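Local structure of importin subunit beta-1 (Saccharomyces cerevisiae, 5OWU) at residues A[569-572]-A[573-577]; A[343-347]-A[348-352]; A[819-822]-A[823-826]; A[739-742]-A[743-747]; A[87-90]-A[91-94]. The protein carries proteins into the nucleus as the importin beta subunit, in association with importin alpha, which recognises the classical nuclear localization signal of the cargo. All coordinates share one frame; numbering follows the deposited sequence. Where two conformers were deposited one is given.

Contact 1: residues A[569-572]-A[573-577]; sequences LQEL and QSNIL
The amide of Asn-575 and the carboxylate of Glu-571 meet with their planes nearly perpendicular, 87° apart. ND2 of Asn-575 reaches OE2 of Glu-571 at 3.1 Å. The acceptor lies close to the amide plane, but the amide approaches from above the carboxylate plane. The N-H points well at the oxygen, with an angle of 163°. This is an i to i+4 side-chain bond along helix 563-586, within HEAT repeat 13. Glu-571 reaches forward because its chain bends at the second torsion, chi2 69°. The amide of Asn-575 also lies close to the backbone carbonyl of Glu-571, without a hydrogen bond to it. CG of Asn-575 lies 3.1 Å from O of Glu-571. That carbonyl accepts the backbone N-H of Asn-575, as in any alpha helix.

One turn of the helix also joins Leu-572 and Ile-576, which are buried. CD1 of Leu-572 touches CD1 of Ile-576 at 3.9 Å, the two side chains lying at a slant. Phe-521 of helix 516-530 and Thr-553 of helix 536-553 touch both residues, so this side of the helix packs into the solenoid. Gln-573 lays its CG over the carbonyl of Leu-569, and its NE2 bonds to Thr-553 OG1. The hydroxyl of Ser-574 turns to Asp-617 instead. Its CB stays over the turn before it, 3.4 Å from O of Glu-571. Ile-576 sends its CG1 branch back along the helix, where CG1 lies 3.2 Å from O of Leu-572.

Contact 2: residues A[343-347]-A[348-352]; sequences DDWNV and SMSAG
The indole NE1 of Trp-345 gives its hydrogen to OG of Ser-350 at 2.7 Å. The bond is bent, with an N-H...O angle of 142°, and the hydroxyl sits 22° out of the ring plane. It ties the residue before the N-cap to the first turn of helix 347-362. The six-membered ring then lies against Met-349. CB of Met-349 stands over the face, 3.4 Å from the centroid of that ring and almost on its normal. This is a CH-pi contact. The sulfur follows at a slant: SD of Met-349 is 4.2 Å from the same centroid, a Met-aromatic contact. Its nearest ring atom is CE3 of Trp-345, at 3.4 Å. The chain of Met-349 is extended beyond CG, which carries CE past the indole toward the carbonyls of Asp-343 and Asp-344. CE of Met-349 lies 3.9 Å from O of Asp-343. The bond at NE1 and the methionine on the face together probably limit how the indole can turn.

Asn-346 holds the N-cap position. Its carbonyl takes the backbone N-H of Ser-350 at 3.3 Å from O to N, and a weak bond from that of Met-349. Val-347 faces inward to Leu-332 and Ser-284. Asp-343 makes a salt bridge to Lys-468. Here a tryptophan folds back over the N-terminal turn of a helix, at the entry to the second long helix of HEAT repeat 8.

Contact 3: residues A[819-822]-A[823-826]; sequences KQFY and GQDW
Gln-824 reaches back along the chain to Phe-821, and with Gly-823 it buries the most surface in this turn. NE2 of Gln-824 donates to the backbone O of Phe-821 at 3.1 Å. The acceptor lies close to the amide plane, and the N-H...O angle is 157°. The approach to the carbonyl is strongly bent, with a C=O...N angle of 114°. The side chain of Gln-824 is extended beyond CG, which passes 3.3 Å from O of Phe-821 before the amide arrives.

The side chains of Phe-821 and Gln-824 run side by side in the same direction. NE2 of Gln-824 comes to the edge of the phenyl ring, 4.0 Å from CD1 of Phe-821. Ring and amide planes are 49° apart. The ring also meets Phe-780 of helix 776-788 with nearly parallel planes.

Gln-824 is the N-cap residue of helix 825-836, and the turn before it opens HEAT repeat 19. OE1 at the other end of the Gln-824 amide accepts a weak bond, 2.8 Å, from NE1 of Trp-826 in the first turn. Both ends of the amide are engaged, one weakly, which probably limits its rotation.

At Gly-823 a tentative link runs through water 1. Its bond to O of Gln-820 is unusually short, and the one from N of Gly-823, at 3.2 Å, is weak. Between Gln-820 and Gly-823 in sequence, Tyr-822 is buried, and its hydroxyl bonds to Ile-806 O.

Contact 4: residues A[739-742]-A[743-747]; sequences GTLE and ALDYQ
The first turn of helix 741-764, in HEAT repeat 17, starts at Thr-740 in the N-cap position. Leu-741 touches both Leu-744 and Asp-745 across this turn. CD1 of Leu-741 meets CD1 of Leu-744 at 3.8 Å. The carboxylate of Asp-745 lies against the same leucine, with OD2 of Asp-745 3.3 Å from CG of Leu-741. An apolar branch and a charged oxygen therefore share one side chain.

Leu-744 has its CG between the backbone N and the carbonyl carbon, chi1 70°, which is unusual in a helix. This turns the side chain back over the start of the helix. CD2 of Leu-744 approaches O of Thr-740 at 3.5 Å, while CG leans on the carbonyl of Leu-741. Gln-791 of helix 790-793 touches Leu-744 and Asp-745 from outside the turn.

The side chain of Thr-740 makes no capping bond. Its carbonyl does serve the helix, taking the N-H of Leu-744 in a long bond, 3.3 Å from O to N. The next bonds are shorter, with N of Asp-745 2.9 Å from O of Leu-741. The small Ala-743 is buried against Asn-738. Tyr-746 leads away from the turn to Arg-696, with a hydroxyl bond to its carbonyl and a cation-pi contact. The carboxylate of Asp-745 stays close to the start of the turn, where OD2 of Asp-745 lies 3.1 Å from O of Leu-741, two acceptors with no bond between them.

Contact 5: residues A[87-90]-A[91-94]; sequences QVSP and EAKN
Lys-93 folds back over the start of its own helix to reach Val-88. Its CB rests over the first turn, 3.5 Å from O of Pro-90. CG of Lys-93 then meets CG1 of Val-88 at 3.7 Å. The chain runs on extended until the last torsion, where it bends, chi4 72°. CE already lies near O of Val-88, and the bend turns NZ onto it. NZ of Lys-93 donates to O of Val-88 at 2.7 Å. It also donates to the carbonyl of Ile-85 and makes a cation-pi contact with Trp-84.

Val-88 is the first residue to leave the helical backbone after helix 74-87. Ser-89 is the N-cap of helix 90-104, which begins HEAT repeat 3. OG of Ser-89 accepts from N of Ala-92 at 3.1 Å, the classic capping bond. The carbonyl of Ser-89 takes N of Lys-93 at 2.8 Å, an almost straight bond of 175°. CG1 of Val-88 packs on CB of Ala-92 at 3.6 Å. Beside this, Val-88 touches Phe-37 and Ala-92 touches Leu-38 of helix 37-48.

Water 2 donates to O of Pro-90. The lysine thus gives its charged end to the carbonyls of Ile-85, in the last turn of helix 74-87, and Val-88, just after it. This probably favours its protonated form, while the serine serves an N-H at the start of the next helix.

In the fold
The five contacts lie in five different HEAT repeats: contact 5 in repeat 3, contact 2 in repeat 8, contact 1 in repeat 13, contact 4 in repeat 17 and contact 3 in repeat 19. None touches another. Contacts 1 and 2 come nearest, with about 15 Å between nearest atoms. Contacts 3 and 4 follow at about 16 Å. The centre of contact 4 lies about 10 Å from the centre of the chain, that of contact 5 about 42 Å. The centres of contacts 1 and 5 are about 60 Å apart, on opposite sides of the chain's centre. Contacts 2, 3, 4 and 5 mark helix starts; contact 1 lies within a helix.

Contact 1: residues A[569-572]-A[573-577]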
loop_
_atom_site.group_PDB
_atom_site.type_symbol
_atom_site.label_atom_id
_atom_site.label_comp_id
_atom_site.label_asym_id
_atom_site.label_seq_id
_atom_site.Cartn_x
_atom_site.Cartn_y
_atom_site.Cartn_z
ATOM N N LEU A 569 10.129 5.724 -26.201
ATOM C CA LEU A 569 11.065 6.840 -26.195
ATOM C C LEU A 569 10.910 7.685 -24.935
ATOM O O LEU A 569 11.906 8.084 -24.318
ATOM C CB LEU A 569 10.863 7.694 -27.449
ATOM C CG LEU A 569 11.751 8.933 -27.565
ATOM C CD1 LEU A 569 13.224 8.547 -27.642
ATOM C CD2 LEU A 569 11.342 9.757 -28.776
ATOM N N GLN A 570 9.669 7.978 -24.537
ATOM C CA GLN A 570 9.444 8.793 -23.345
ATOM C C GLN A 570 9.995 8.110 -22.094
ATOM O O GLN A 570 10.657 8.749 -21.267
ATOM C CB GLN A 570 7.952 9.091 -23.194
ATOM C CG GLN A 570 7.490 10.257 -24.063
ATOM C CD GLN A 570 6.057 10.119 -24.557
ATOM O OE1 GLN A 570 5.328 9.217 -24.141
ATOM N NE2 GLN A 570 5.646 11.020 -25.445
ATOM N N GLU A 571 9.726 6.808 -21.936
ATOM C CA GLU A 571 10.263 6.073 -20.788
ATOM C C GLU A 571 11.788 6.078 -20.796
ATOM O O GLU A 571 12.417 6.224 -19.743
ATOM C CB GLU A 571 9.730 4.638 -20.785
ATOM C CG GLU A 571 10.407 3.677 -19.787
ATOM C CD GLU A 571 10.084 3.996 -18.335
ATOM O OE1 GLU A 571 9.272 4.914 -18.091
ATOM O OE2 GLU A 571 10.646 3.325 -17.436
ATOM N N LEU A 572 12.401 5.930 -21.976
ATOM C CA LEU A 572 13.860 5.975 -22.064
ATOM C C LEU A 572 14.398 7.338 -21.642
ATOM O O LEU A 572 15.395 7.426 -20.911
ATOM C CB LEU A 572 14.313 5.639 -23.484
ATOM C CG LEU A 572 15.793 5.875 -23.788
ATOM C CD1 LEU A 572 16.691 5.062 -22.835
ATOM C CD2 LEU A 572 16.090 5.525 -25.230
ATOM N N GLN A 573 13.764 8.418 -22.099
ATOM C CA GLN A 573 14.227 9.744 -21.703
ATOM C C GLN A 573 14.049 9.959 -20.205
ATOM O O GLN A 573 14.882 10.605 -19.562
ATOM C CB GLN A 573 13.488 10.821 -22.495
ATOM C CG GLN A 573 13.812 10.792 -23.974
ATOM C CD GLN A 573 13.162 11.927 -24.724
ATOM O OE1 GLN A 573 11.956 12.133 -24.630
ATOM N NE2 GLN A 573 13.961 12.673 -25.472
ATOM N N SER A 574 12.965 9.429 -19.637
ATOM C CA SER A 574 12.777 9.470 -18.190
ATOM C C SER A 574 13.906 8.735 -17.462
ATOM O O SER A 574 14.495 9.266 -16.512
ATOM C CB SER A 574 11.407 8.879 -17.845
ATOM O OG SER A 574 11.229 8.724 -16.447
ATOM N N ASN A 575 14.230 7.513 -17.901
ATOM C CA ASN A 575 15.345 6.772 -17.304
ATOM C C ASN A 575 16.626 7.590 -17.342
ATOM O O ASN A 575 17.350 7.706 -16.334
ATOM C CB ASN A 575 15.566 5.441 -18.039
ATOM C CG ASN A 575 14.339 4.538 -18.041
ATOM O OD1 ASN A 575 14.209 3.671 -18.907
ATOM N ND2 ASN A 575 13.437 4.734 -17.085
ATOM N N ILE A 576 16.917 8.171 -18.511
ATOM C CA ILE A 576 18.125 8.972 -18.675
ATOM C C ILE A 576 18.113 10.150 -17.713
ATOM O O ILE A 576 19.109 10.439 -17.045
ATOM C CB ILE A 576 18.254 9.447 -20.133
ATOM C CG1 ILE A 576 18.504 8.254 -21.063
ATOM C CG2 ILE A 576 19.385 10.470 -20.279
ATOM C CD1 ILE A 576 18.303 8.579 -22.528
ATOM N N LEU A 577 16.997 10.874 -17.658
ATOM C CA LEU A 577 16.945 12.079 -16.837
ATOM C C LEU A 577 17.072 11.743 -15.354
ATOM O O LEU A 577 17.678 12.501 -14.593
ATOM C CB LEU A 577 15.653 12.852 -17.125
ATOM C CG LEU A 577 15.609 13.513 -18.512
ATOM C CD1 LEU A 577 14.197 13.887 -18.906
ATOM C CD2 LEU A 577 16.514 14.735 -18.579
#

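Contact 2: residues A[343-347]-A[348-352]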
loop_
_atom_site.group_PDB
_atom_site.type_symbol
_atom_site.label_atom_id
_atom_site.label_comp_id
_atom_site.label_asym_id
_atom_site.label_seq_id
_atom_site.Cartn_x
_atom_site.Cartn_y
_atom_site.Cartn_z
ATOM N N ASP A 343 4.276 -15.049 -18.198
ATOM C CA ASP A 343 4.480 -14.311 -16.953
ATOM C C ASP A 343 3.221 -14.212 -16.098
ATOM O O ASP A 343 3.290 -13.665 -14.990
ATOM C CB ASP A 343 5.017 -12.890 -17.196
ATOM C CG ASP A 343 6.529 -12.837 -17.232
ATOM O OD1 ASP A 343 7.156 -13.886 -17.484
ATOM O OD2 ASP A 343 7.088 -11.743 -17.006
ATOM N N ASP A 344 2.082 -14.726 -16.557
ATOM C CA ASP A 344 0.861 -14.653 -15.768
ATOM C C ASP A 344 0.995 -15.472 -14.488
ATOM O O ASP A 344 1.649 -16.518 -14.452
ATOM C CB ASP A 344 -0.336 -15.142 -16.585
ATOM C CG ASP A 344 -0.614 -14.267 -17.795
ATOM O OD1 ASP A 344 -0.384 -13.041 -17.708
ATOM O OD2 ASP A 344 -1.060 -14.804 -18.831
ATOM N N TRP A 345 0.357 -14.978 -13.428
ATOM C CA TRP A 345 0.477 -15.598 -12.116
ATOM C C TRP A 345 -0.111 -17.007 -12.121
ATOM O O TRP A 345 -1.042 -17.316 -12.869
ATOM C CB TRP A 345 -0.221 -14.733 -11.066
ATOM C CG TRP A 345 0.064 -15.142 -9.663
ATOM C CD1 TRP A 345 -0.693 -15.966 -8.881
ATOM C CD2 TRP A 345 1.185 -14.745 -8.864
ATOM N NE1 TRP A 345 -0.112 -16.106 -7.643
ATOM C CE2 TRP A 345 1.043 -15.369 -7.606
ATOM C CE3 TRP A 345 2.296 -13.925 -9.089
ATOM C CZ2 TRP A 345 1.968 -15.197 -6.578
ATOM C CZ3 TRP A 345 3.215 -13.758 -8.066
ATOM C CH2 TRP A 345 3.046 -14.395 -6.827
ATOM N N ASN A 346 0.450 -17.869 -11.274
ATOM C CA ASN A 346 -0.012 -19.247 -11.167
ATOM C C ASN A 346 0.306 -19.776 -9.769
ATOM O O ASN A 346 0.834 -19.058 -8.913
ATOM C CB ASN A 346 0.626 -20.120 -12.250
ATOM C CG ASN A 346 2.024 -20.553 -11.891
ATOM O OD1 ASN A 346 2.327 -21.750 -11.852
ATOM N ND2 ASN A 346 2.886 -19.586 -11.605
ATOM N N VAL A 347 -0.012 -21.058 -9.549
ATOM C CA VAL A 347 0.202 -21.669 -8.239
ATOM C C VAL A 347 1.686 -21.755 -7.906
ATOM O O VAL A 347 2.068 -21.713 -6.731
ATOM C CB VAL A 347 -0.464 -23.060 -8.184
ATOM C CG1 VAL A 347 0.150 -23.997 -9.217
ATOM C CG2 VAL A 347 -0.353 -23.655 -6.788
ATOM N N SER A 348 2.548 -21.891 -8.914
ATOM C CA SER A 348 3.975 -22.018 -8.623
ATOM C C SER A 348 4.516 -20.741 -7.990
ATOM O O SER A 348 5.333 -20.793 -7.060
ATOM C CB SER A 348 4.748 -22.367 -9.897
ATOM O OG SER A 348 4.860 -21.239 -10.747
ATOM N N MET A 349 4.049 -19.579 -8.462
ATOM C CA MET A 349 4.474 -18.315 -7.872
ATOM C C MET A 349 3.921 -18.146 -6.461
ATOM O O MET A 349 4.629 -17.665 -5.565
ATOM C CB MET A 349 4.042 -17.154 -8.768
ATOM C CG MET A 349 4.725 -17.165 -10.139
ATOM S SD MET A 349 4.125 -15.878 -11.251
ATOM C CE MET A 349 5.103 -16.205 -12.715
ATOM N N SER A 350 2.662 -18.537 -6.240
ATOM C CA SER A 350 2.098 -18.476 -4.892
ATOM C C SER A 350 2.870 -19.377 -3.938
ATOM O O SER A 350 3.105 -19.015 -2.778
ATOM C CB SER A 350 0.626 -18.880 -4.917
ATOM O OG SER A 350 -0.093 -18.101 -5.860
ATOM N N ALA A 351 3.259 -20.562 -4.410
ATOM C CA ALA A 351 4.023 -21.490 -3.585
ATOM C C ALA A 351 5.398 -20.924 -3.255
ATOM O O ALA A 351 5.897 -21.106 -2.141
ATOM C CB ALA A 351 4.150 -22.831 -4.297
ATOM N N GLY A 352 6.029 -20.238 -4.210
ATOM C CA GLY A 352 7.288 -19.570 -3.907
ATOM C C GLY A 352 7.141 -18.491 -2.847
ATOM O O GLY A 352 7.934 -18.414 -1.898
#

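Contact 3: residues A[819-822]-A[823-826]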
loop_
_atom_site.group_PDB
_atom_site.type_symbol
_atom_site.label_atom_id
_atom_site.label_comp_id
_atom_site.label_asym_id
_atom_site.label_seq_id
_atom_site.Cartn_x
_atom_site.Cartn_y
_atom_site.Cartn_z
ATOM N N LYS A 819 7.895 26.322 30.588
ATOM C CA LYS A 819 8.278 25.162 31.390
ATOM C C LYS A 819 7.089 24.265 31.711
ATOM O O LYS A 819 7.280 23.080 31.982
ATOM C CB LYS A 819 8.958 25.617 32.682
ATOM C CG LYS A 819 8.051 26.353 33.655
ATOM C CD LYS A 819 8.828 26.774 34.895
ATOM C CE LYS A 819 7.956 27.524 35.884
ATOM N NZ LYS A 819 8.724 27.935 37.090
ATOM N N GLN A 820 5.865 24.797 31.661
ATOM C CA GLN A 820 4.671 24.004 31.933
ATOM C C GLN A 820 4.524 22.808 30.991
ATOM O O GLN A 820 3.775 21.874 31.302
ATOM C CB GLN A 820 3.418 24.876 31.830
ATOM C CG GLN A 820 3.210 25.537 30.471
ATOM C CD GLN A 820 3.883 26.894 30.347
ATOM O OE1 GLN A 820 4.737 27.255 31.156
ATOM N NE2 GLN A 820 3.505 27.649 29.321
ATOM N N PHE A 821 5.182 22.824 29.829
ATOM C CA PHE A 821 5.107 21.691 28.912
ATOM C C PHE A 821 6.106 20.589 29.246
ATOM O O PHE A 821 5.927 19.451 28.794
ATOM C CB PHE A 821 5.354 22.147 27.475
ATOM C CG PHE A 821 4.380 23.177 27.000
ATOM C CD1 PHE A 821 3.110 22.810 26.594
ATOM C CD2 PHE A 821 4.735 24.516 26.975
ATOM C CE1 PHE A 821 2.202 23.769 26.168
ATOM C CE2 PHE A 821 3.833 25.481 26.548
ATOM C CZ PHE A 821 2.569 25.107 26.146
ATOM N N TYR A 822 7.146 20.888 30.025
ATOM C CA TYR A 822 8.266 19.967 30.190
ATOM C C TYR A 822 8.156 19.090 31.431
ATOM O O TYR A 822 9.111 18.370 31.743
ATOM C CB TYR A 822 9.575 20.758 30.207
ATOM C CG TYR A 822 9.895 21.295 28.834
ATOM C CD1 TYR A 822 9.344 22.488 28.390
ATOM C CD2 TYR A 822 10.704 20.579 27.959
ATOM C CE1 TYR A 822 9.611 22.969 27.123
ATOM C CE2 TYR A 822 10.975 21.054 26.690
ATOM C CZ TYR A 822 10.424 22.244 26.277
ATOM O OH TYR A 822 10.701 22.719 25.015
ATOM N N GLY A 823 7.027 19.118 32.135
ATOM C CA GLY A 823 6.763 18.200 33.224
ATOM C C GLY A 823 5.784 17.098 32.888
ATOM O O GLY A 823 5.369 16.360 33.790
ATOM N N GLN A 824 5.409 16.947 31.624
ATOM C CA GLN A 824 4.385 15.985 31.245
ATOM C C GLN A 824 4.981 14.587 31.145
ATOM O O GLN A 824 6.051 14.395 30.559
ATOM C CB GLN A 824 3.754 16.387 29.916
ATOM C CG GLN A 824 3.255 17.813 29.888
ATOM C CD GLN A 824 2.497 18.117 28.619
ATOM O OE1 GLN A 824 1.411 17.583 28.390
ATOM N NE2 GLN A 824 3.075 18.962 27.776
ATOM N N ASP A 825 4.275 13.609 31.714
ATOM C CA ASP A 825 4.733 12.228 31.640
ATOM C C ASP A 825 4.990 11.810 30.201
ATOM O O ASP A 825 5.965 11.108 29.919
ATOM C CB ASP A 825 3.711 11.285 32.279
ATOM C CG ASP A 825 3.773 11.283 33.798
ATOM O OD1 ASP A 825 4.808 11.689 34.365
ATOM O OD2 ASP A 825 2.784 10.858 34.424
ATOM N N TRP A 826 4.123 12.217 29.271
ATOM C CA TRP A 826 4.287 11.731 27.905
ATOM C C TRP A 826 5.543 12.310 27.259
ATOM O O TRP A 826 6.198 11.623 26.469
ATOM C CB TRP A 826 3.035 12.025 27.071
ATOM C CG TRP A 826 2.852 13.453 26.640
ATOM C CD1 TRP A 826 2.067 14.391 27.235
ATOM C CD2 TRP A 826 3.452 14.092 25.503
ATOM N NE1 TRP A 826 2.144 15.580 26.550
ATOM C CE2 TRP A 826 2.987 15.424 25.482
ATOM C CE3 TRP A 826 4.339 13.670 24.506
ATOM C CZ2 TRP A 826 3.380 16.338 24.505
ATOM C CZ3 TRP A 826 4.729 14.583 23.533
ATOM C CH2 TRP A 826 4.248 15.901 23.543
HETATM O O HOH W 1 4.122 20.019 32.979
#

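Contact 4: residues A[739-742]-A[743-747]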
loop_
_atom_site.group_PDB
_atom_site.type_symbol
_atom_site.label_atom_id
_atom_site.label_comp_id
_atom_site.label_asym_id
_atom_site.label_seq_id
_atom_site.Cartn_x
_atom_site.Cartn_y
_atom_site.Cartn_z
ATOM N N GLY A 739 -11.132 4.798 7.483
ATOM C CA GLY A 739 -10.328 3.843 8.209
ATOM C C GLY A 739 -9.451 3.006 7.301
ATOM O O GLY A 739 -8.642 2.210 7.785
ATOM N N THR A 740 -9.598 3.172 5.987
ATOM C CA THR A 740 -8.802 2.440 5.012
ATOM C C THR A 740 -7.321 2.771 5.172
ATOM O O THR A 740 -6.938 3.779 5.771
ATOM C CB THR A 740 -9.263 2.776 3.588
ATOM O OG1 THR A 740 -10.696 2.747 3.531
ATOM C CG2 THR A 740 -8.709 1.789 2.564
ATOM N N LEU A 741 -6.481 1.893 4.621
ATOM C CA LEU A 741 -5.039 2.102 4.672
ATOM C C LEU A 741 -4.627 3.352 3.899
ATOM O O LEU A 741 -3.695 4.062 4.300
ATOM C CB LEU A 741 -4.323 0.871 4.123
ATOM C CG LEU A 741 -2.797 0.887 4.208
ATOM C CD1 LEU A 741 -2.349 0.923 5.658
ATOM C CD2 LEU A 741 -2.207 -0.313 3.492
ATOM N N GLU A 742 -5.302 3.637 2.784
ATOM C CA GLU A 742 -4.921 4.782 1.965
ATOM C C GLU A 742 -5.069 6.082 2.745
ATOM O O GLU A 742 -4.167 6.929 2.744
ATOM C CB GLU A 742 -5.763 4.819 0.690
ATOM C CG GLU A 742 -5.732 3.527 -0.102
ATOM C CD GLU A 742 -6.171 3.710 -1.541
ATOM O OE1 GLU A 742 -6.369 2.689 -2.234
ATOM O OE2 GLU A 742 -6.315 4.870 -1.981
ATOM N N ALA A 743 -6.201 6.253 3.431
ATOM C CA ALA A 743 -6.446 7.495 4.153
ATOM C C ALA A 743 -5.480 7.661 5.318
ATOM O O ALA A 743 -4.934 8.750 5.523
ATOM C CB ALA A 743 -7.887 7.542 4.649
ATOM N N LEU A 744 -5.258 6.600 6.097
ATOM C CA LEU A 744 -4.337 6.712 7.225
ATOM C C LEU A 744 -2.923 7.022 6.743
ATOM O O LEU A 744 -2.217 7.837 7.352
ATOM C CB LEU A 744 -4.371 5.434 8.071
ATOM C CG LEU A 744 -3.785 4.124 7.532
ATOM C CD1 LEU A 744 -2.282 4.015 7.788
ATOM C CD2 LEU A 744 -4.505 2.936 8.159
ATOM N N ASP A 745 -2.498 6.401 5.637
ATOM C CA ASP A 745 -1.165 6.682 5.112
ATOM C C ASP A 745 -1.055 8.123 4.627
ATOM O O ASP A 745 -0.052 8.802 4.891
ATOM C CB ASP A 745 -0.825 5.714 3.979
ATOM C CG ASP A 745 -0.562 4.307 4.474
ATOM O OD1 ASP A 745 -0.212 4.147 5.664
ATOM O OD2 ASP A 745 -0.700 3.361 3.669
ATOM N N TYR A 746 -2.073 8.607 3.909
ATOM C CA TYR A 746 -2.061 10.003 3.494
ATOM C C TYR A 746 -1.962 10.926 4.701
ATOM O O TYR A 746 -1.179 11.883 4.700
ATOM C CB TYR A 746 -3.307 10.336 2.674
ATOM C CG TYR A 746 -3.372 11.803 2.321
ATOM C CD1 TYR A 746 -2.499 12.351 1.387
ATOM C CD2 TYR A 746 -4.287 12.650 2.938
ATOM C CE1 TYR A 746 -2.542 13.694 1.068
ATOM C CE2 TYR A 746 -4.339 13.997 2.626
ATOM C CZ TYR A 746 -3.462 14.514 1.691
ATOM O OH TYR A 746 -3.508 15.852 1.373
ATOM N N GLN A 747 -2.747 10.650 5.746
ATOM C CA GLN A 747 -2.678 11.473 6.948
ATOM C C GLN A 747 -1.272 11.462 7.531
ATOM O O GLN A 747 -0.785 12.492 8.013
ATOM C CB GLN A 747 -3.687 10.989 7.985
ATOM C CG GLN A 747 -3.822 11.915 9.184
ATOM C CD GLN A 747 -3.877 11.166 10.504
ATOM O OE1 GLN A 747 -3.259 10.114 10.661
ATOM N NE2 GLN A 747 -4.620 11.710 11.463
#

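Contact 5: residues A[87-90]-A[91-94]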
loop_
_atom_site.group_PDB
_atom_site.type_symbol
_atom_site.label_atom_id
_atom_site.label_comp_id
_atom_site.label_asym_id
_atom_site.label_seq_id
_atom_site.Cartn_x
_atom_site.Cartn_y
_atom_site.Cartn_z
ATOM N N GLN A 87 -35.041 14.276 8.176
ATOM C CA GLN A 87 -35.693 14.931 7.043
ATOM C C GLN A 87 -36.620 14.028 6.240
ATOM O O GLN A 87 -37.447 14.539 5.484
ATOM C CB GLN A 87 -34.641 15.523 6.100
ATOM C CG GLN A 87 -33.706 16.511 6.796
ATOM C CD GLN A 87 -34.465 17.617 7.517
ATOM O OE1 GLN A 87 -35.235 18.355 6.904
ATOM N NE2 GLN A 87 -34.261 17.725 8.826
ATOM N N VAL A 88 -36.504 12.711 6.358
ATOM C CA VAL A 88 -37.451 11.794 5.733
ATOM C C VAL A 88 -38.458 11.406 6.806
ATOM O O VAL A 88 -38.089 10.856 7.850
ATOM C CB VAL A 88 -36.742 10.568 5.128
ATOM C CG1 VAL A 88 -37.736 9.624 4.461
ATOM C CG2 VAL A 88 -35.687 11.015 4.120
ATOM N N SER A 89 -39.725 11.740 6.570
ATOM C CA SER A 89 -40.769 11.481 7.540
ATOM C C SER A 89 -40.919 9.982 7.798
ATOM O O SER A 89 -40.584 9.157 6.944
ATOM C CB SER A 89 -42.095 12.034 7.035
ATOM O OG SER A 89 -42.556 11.250 5.950
ATOM N N PRO A 90 -41.459 9.610 8.962
ATOM C CA PRO A 90 -41.702 8.178 9.236
ATOM C C PRO A 90 -42.518 7.469 8.161
ATOM O O PRO A 90 -42.183 6.337 7.778
ATOM C CB PRO A 90 -42.433 8.212 10.587
ATOM C CG PRO A 90 -41.969 9.486 11.233
ATOM C CD PRO A 90 -41.801 10.466 10.112
ATOM N N GLU A 91 -43.578 8.102 7.649
ATOM C CA GLU A 91 -44.365 7.465 6.594
ATOM C C GLU A 91 -43.568 7.346 5.299
ATOM O O GLU A 91 -43.662 6.330 4.592
ATOM C CB GLU A 91 -45.666 8.231 6.363
ATOM C CG GLU A 91 -46.768 7.864 7.349
ATOM C CD GLU A 91 -48.141 8.349 6.908
ATOM O OE1 GLU A 91 -48.227 9.442 6.303
ATOM O OE2 GLU A 91 -49.132 7.628 7.163
ATOM N N ALA A 92 -42.778 8.370 4.966
ATOM C CA ALA A 92 -41.905 8.280 3.801
ATOM C C ALA A 92 -40.897 7.146 3.960
ATOM O O ALA A 92 -40.681 6.358 3.035
ATOM C CB ALA A 92 -41.183 9.606 3.585
ATOM N N LYS A 93 -40.246 7.072 5.124
ATOM C CA LYS A 93 -39.327 5.973 5.407
ATOM C C LYS A 93 -39.994 4.632 5.142
ATOM O O LYS A 93 -39.452 3.783 4.426
ATOM C CB LYS A 93 -38.856 6.036 6.860
ATOM C CG LYS A 93 -37.813 7.095 7.185
ATOM C CD LYS A 93 -37.168 6.761 8.531
ATOM C CE LYS A 93 -36.190 7.825 9.011
ATOM N NZ LYS A 93 -36.862 9.086 9.462
ATOM N N ASN A 94 -41.185 4.431 5.715
ATOM C CA ASN A 94 -41.873 3.155 5.558
ATOM C C ASN A 94 -42.152 2.846 4.093
ATOM O O ASN A 94 -41.993 1.700 3.653
ATOM C CB ASN A 94 -43.172 3.152 6.362
ATOM C CG ASN A 94 -42.930 3.144 7.859
ATOM O OD1 ASN A 94 -41.811 2.911 8.317
ATOM N ND2 ASN A 94 -43.982 3.391 8.631
HETATM O O HOH W 2 -41.376 4.781 9.849
#